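Local coordinates for secretion activator protein, hypothetical (Brucella abortus bv. 1 str. 9-941, PDB 7DNP), which probably cleaves the glycan strands of peptidoglycan as a GH108-family muramidase (autolysin) that serves the type IV secretion system, at residues 80-85 with 165-170. Numbering follows the deposited sequence.
Sequences AGVDHA and RALAFS
The ring of His84 (chi1 t, chi2 70°) presents a face to the ring edge of Phe169 (chi1 m) in a T-shaped stack, centroids 5.2 Å apart and planes at 86°, where the first turn of helix 82-93 in the lysozyme-like GH108 domain meets the last turns of helix 148-170. It illustrates how a glycine at an N-cap lets a helix start pack closely against another helix. With phi/psi of 87/-53, Gly81 lies 4.1 Å from Ser170, CA to CA, and its CA rests 3.2 Å from Ala166 O; a CB would clash there. That carbonyl accepts the helical hydrogen bond from Ser170 N. Ala80 O, in turn, receives a CA-H...O contact from Ser170 CA. Asp83 (chi1 p) folds back, its OD1 accepting weak hydrogen bonds from Gly81 N and His84 N, while OD2 is hydrogen-bonded to Thr5 OG1 and Ala2 N. Helix 5-17 packs on both aromatic side chains; that of His84 is about 13 Å from the bound muropeptide. Beside the stack, Ala85 CB meets Ala166 CB at 4.0 Å.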
ATOM      1  N   ALA A  80       9.589  10.207  -5.248  1.00 16.13           N
ATOM      2  CA  ALA A  80      10.123   8.855  -5.309  1.00 21.72           C
ATOM      3  C   ALA A  80      10.453   8.358  -3.907  1.00 18.50           C
ATOM      4  O   ALA A  80      10.969   9.106  -3.069  1.00 20.37           O
ATOM      5  CB  ALA A  80      11.370   8.816  -6.195  1.00 21.67           C
ATOM      6  N   GLY A  81      10.143   7.102  -3.652  1.00 17.92           N
ATOM      7  CA  GLY A  81      10.291   6.526  -2.319  1.00 16.66           C
ATOM      8  C   GLY A  81       9.089   6.731  -1.427  1.00 18.35           C
ATOM      9  O   GLY A  81       8.573   5.776  -0.848  1.00 19.53           O
ATOM     10  N   VAL A  82       8.647   7.983  -1.288  1.00 18.70           N
ATOM     11  CA  VAL A  82       7.384   8.249  -0.606  1.00 20.72           C
ATOM     12  C   VAL A  82       6.252   7.500  -1.293  1.00 15.97           C
ATOM     13  O   VAL A  82       5.366   6.944  -0.632  1.00 15.49           O
ATOM     14  CB  VAL A  82       7.104   9.763  -0.558  1.00 17.12           C
ATOM     15  CG1 VAL A  82       5.713  10.026   0.002  1.00 14.72           C
ATOM     16  CG2 VAL A  82       8.164  10.482   0.272  1.00 17.76           C
ATOM     17  N   ASP A  83       6.264   7.480  -2.630  1.00 16.44           N
ATOM     18  CA  ASP A  83       5.234   6.764  -3.377  1.00 16.49           C
ATOM     19  C   ASP A  83       5.183   5.294  -2.976  1.00 15.62           C
ATOM     20  O   ASP A  83       4.107   4.757  -2.693  1.00 17.65           O
ATOM     21  CB  ASP A  83       5.467   6.918  -4.886  1.00 16.11           C
ATOM     22  CG  ASP A  83       6.915   6.675  -5.305  1.00 18.60           C
ATOM     23  OD1 ASP A  83       7.724   6.191  -4.487  1.00 18.28           O
ATOM     24  OD2 ASP A  83       7.244   6.964  -6.478  1.00 19.93           O
ATOM     25  N   HIS A  84       6.346   4.637  -2.906  1.00 14.73           N
ATOM     26  CA  HIS A  84       6.370   3.206  -2.602  1.00 18.05           C
ATOM     27  C   HIS A  84       5.911   2.931  -1.177  1.00 18.53           C
ATOM     28  O   HIS A  84       5.141   1.991  -0.939  1.00 18.08           O
ATOM     29  CB  HIS A  84       7.769   2.635  -2.830  1.00 18.02           C
ATOM     30  CG  HIS A  84       7.884   1.179  -2.494  1.00 21.49           C
ATOM     31  ND1 HIS A  84       7.288   0.193  -3.249  1.00 21.67           N
ATOM     32  CD2 HIS A  84       8.517   0.545  -1.478  1.00 19.13           C
ATOM     33  CE1 HIS A  84       7.553  -0.988  -2.716  1.00 20.99           C
ATOM     34  NE2 HIS A  84       8.295  -0.802  -1.640  1.00 20.10           N
ATOM     35  N   ALA A  85       6.384   3.728  -0.217  1.00 15.12           N
ATOM     36  CA  ALA A  85       5.964   3.546   1.169  1.00 16.16           C
ATOM     37  C   ALA A  85       4.456   3.704   1.312  1.00 15.95           C
ATOM     38  O   ALA A  85       3.813   2.962   2.060  1.00 17.63           O
ATOM     39  CB  ALA A  85       6.686   4.545   2.073  1.00 16.39           C
ATOM     40  N   ARG A 165      13.334  -0.527   0.857  1.00 17.09           N
ATOM     41  CA  ARG A 165      13.168  -0.312  -0.576  1.00 20.31           C
ATOM     42  C   ARG A 165      12.710   1.111  -0.876  1.00 17.47           C
ATOM     43  O   ARG A 165      13.125   1.698  -1.882  1.00 18.08           O
ATOM     44  CB  ARG A 165      12.186  -1.325  -1.162  1.00 22.34           C
ATOM     45  CG  ARG A 165      12.235  -1.398  -2.691  1.00 21.67           C
ATOM     46  CD  ARG A 165      11.415  -2.553  -3.250  1.00 26.83           C
ATOM     47  NE  ARG A 165      11.904  -3.854  -2.800  1.00 35.35           N
ATOM     48  CZ  ARG A 165      11.262  -4.635  -1.934  1.00 37.07           C
ATOM     49  NH1 ARG A 165      10.099  -4.248  -1.411  1.00 41.63           N
ATOM     50  NH2 ARG A 165      11.783  -5.805  -1.589  1.00 39.35           N
ATOM     51  N   ALA A 166      11.863   1.688  -0.019  1.00 17.73           N
ATOM     52  CA  ALA A 166      11.394   3.051  -0.265  1.00 14.93           C
ATOM     53  C   ALA A 166      12.544   4.049  -0.189  1.00 18.92           C
ATOM     54  O   ALA A 166      12.705   4.896  -1.077  1.00 17.38           O
ATOM     55  CB  ALA A 166      10.292   3.424   0.722  1.00 17.17           C
ATOM     56  N   LEU A 167      13.352   3.969   0.870  1.00 16.49           N
ATOM     57  CA  LEU A 167      14.512   4.848   0.978  1.00 19.04           C
ATOM     58  C   LEU A 167      15.462   4.664  -0.198  1.00 20.25           C
ATOM     59  O   LEU A 167      16.061   5.638  -0.671  1.00 21.88           O
ATOM     60  CB  LEU A 167      15.235   4.592   2.299  1.00 18.30           C
ATOM     61  CG  LEU A 167      14.406   4.902   3.547  1.00 19.41           C
ATOM     62  CD1 LEU A 167      15.008   4.258   4.780  1.00 21.45           C
ATOM     63  CD2 LEU A 167      14.275   6.396   3.739  1.00 19.49           C
ATOM     64  N   ALA A 168      15.608   3.428  -0.682  1.00 16.97           N
ATOM     65  CA  ALA A 168      16.411   3.184  -1.875  1.00 21.26           C
ATOM     66  C   ALA A 168      15.821   3.896  -3.086  1.00 24.27           C
ATOM     67  O   ALA A 168      16.522   4.640  -3.781  1.00 22.45           O
ATOM     68  CB  ALA A 168      16.527   1.681  -2.129  1.00 18.46           C
ATOM     69  N   PHE A 169      14.520   3.688  -3.349  1.00 21.71           N
ATOM     70  CA  PHE A 169      13.859   4.378  -4.454  1.00 22.05           C
ATOM     71  C   PHE A 169      14.030   5.889  -4.354  1.00 22.88           C
ATOM     72  O   PHE A 169      14.177   6.569  -5.376  1.00 20.68           O
ATOM     73  CB  PHE A 169      12.365   4.032  -4.481  1.00 21.67           C
ATOM     74  CG  PHE A 169      12.055   2.679  -5.056  1.00 21.05           C
ATOM     75  CD1 PHE A 169      12.879   2.103  -6.009  1.00 26.88           C
ATOM     76  CD2 PHE A 169      10.930   1.980  -4.637  1.00 21.34           C
ATOM     77  CE1 PHE A 169      12.582   0.849  -6.539  1.00 27.89           C
ATOM     78  CE2 PHE A 169      10.630   0.733  -5.156  1.00 18.02           C
ATOM     79  CZ  PHE A 169      11.455   0.166  -6.108  1.00 25.71           C
ATOM     80  N   SER A 170      14.029   6.424  -3.131  1.00 19.46           N
ATOM     81  CA  SER A 170      14.164   7.861  -2.914  1.00 23.40           C
ATOM     82  C   SER A 170      15.487   8.417  -3.427  1.00 26.15           C
ATOM     83  O   SER A 170      15.586   9.625  -3.676  1.00 24.38           O
ATOM     84  CB  SER A 170      14.006   8.166  -1.419  1.00 23.71           C
ATOM     85  OG  SER A 170      14.803   9.266  -1.032  1.00 32.74           O
TER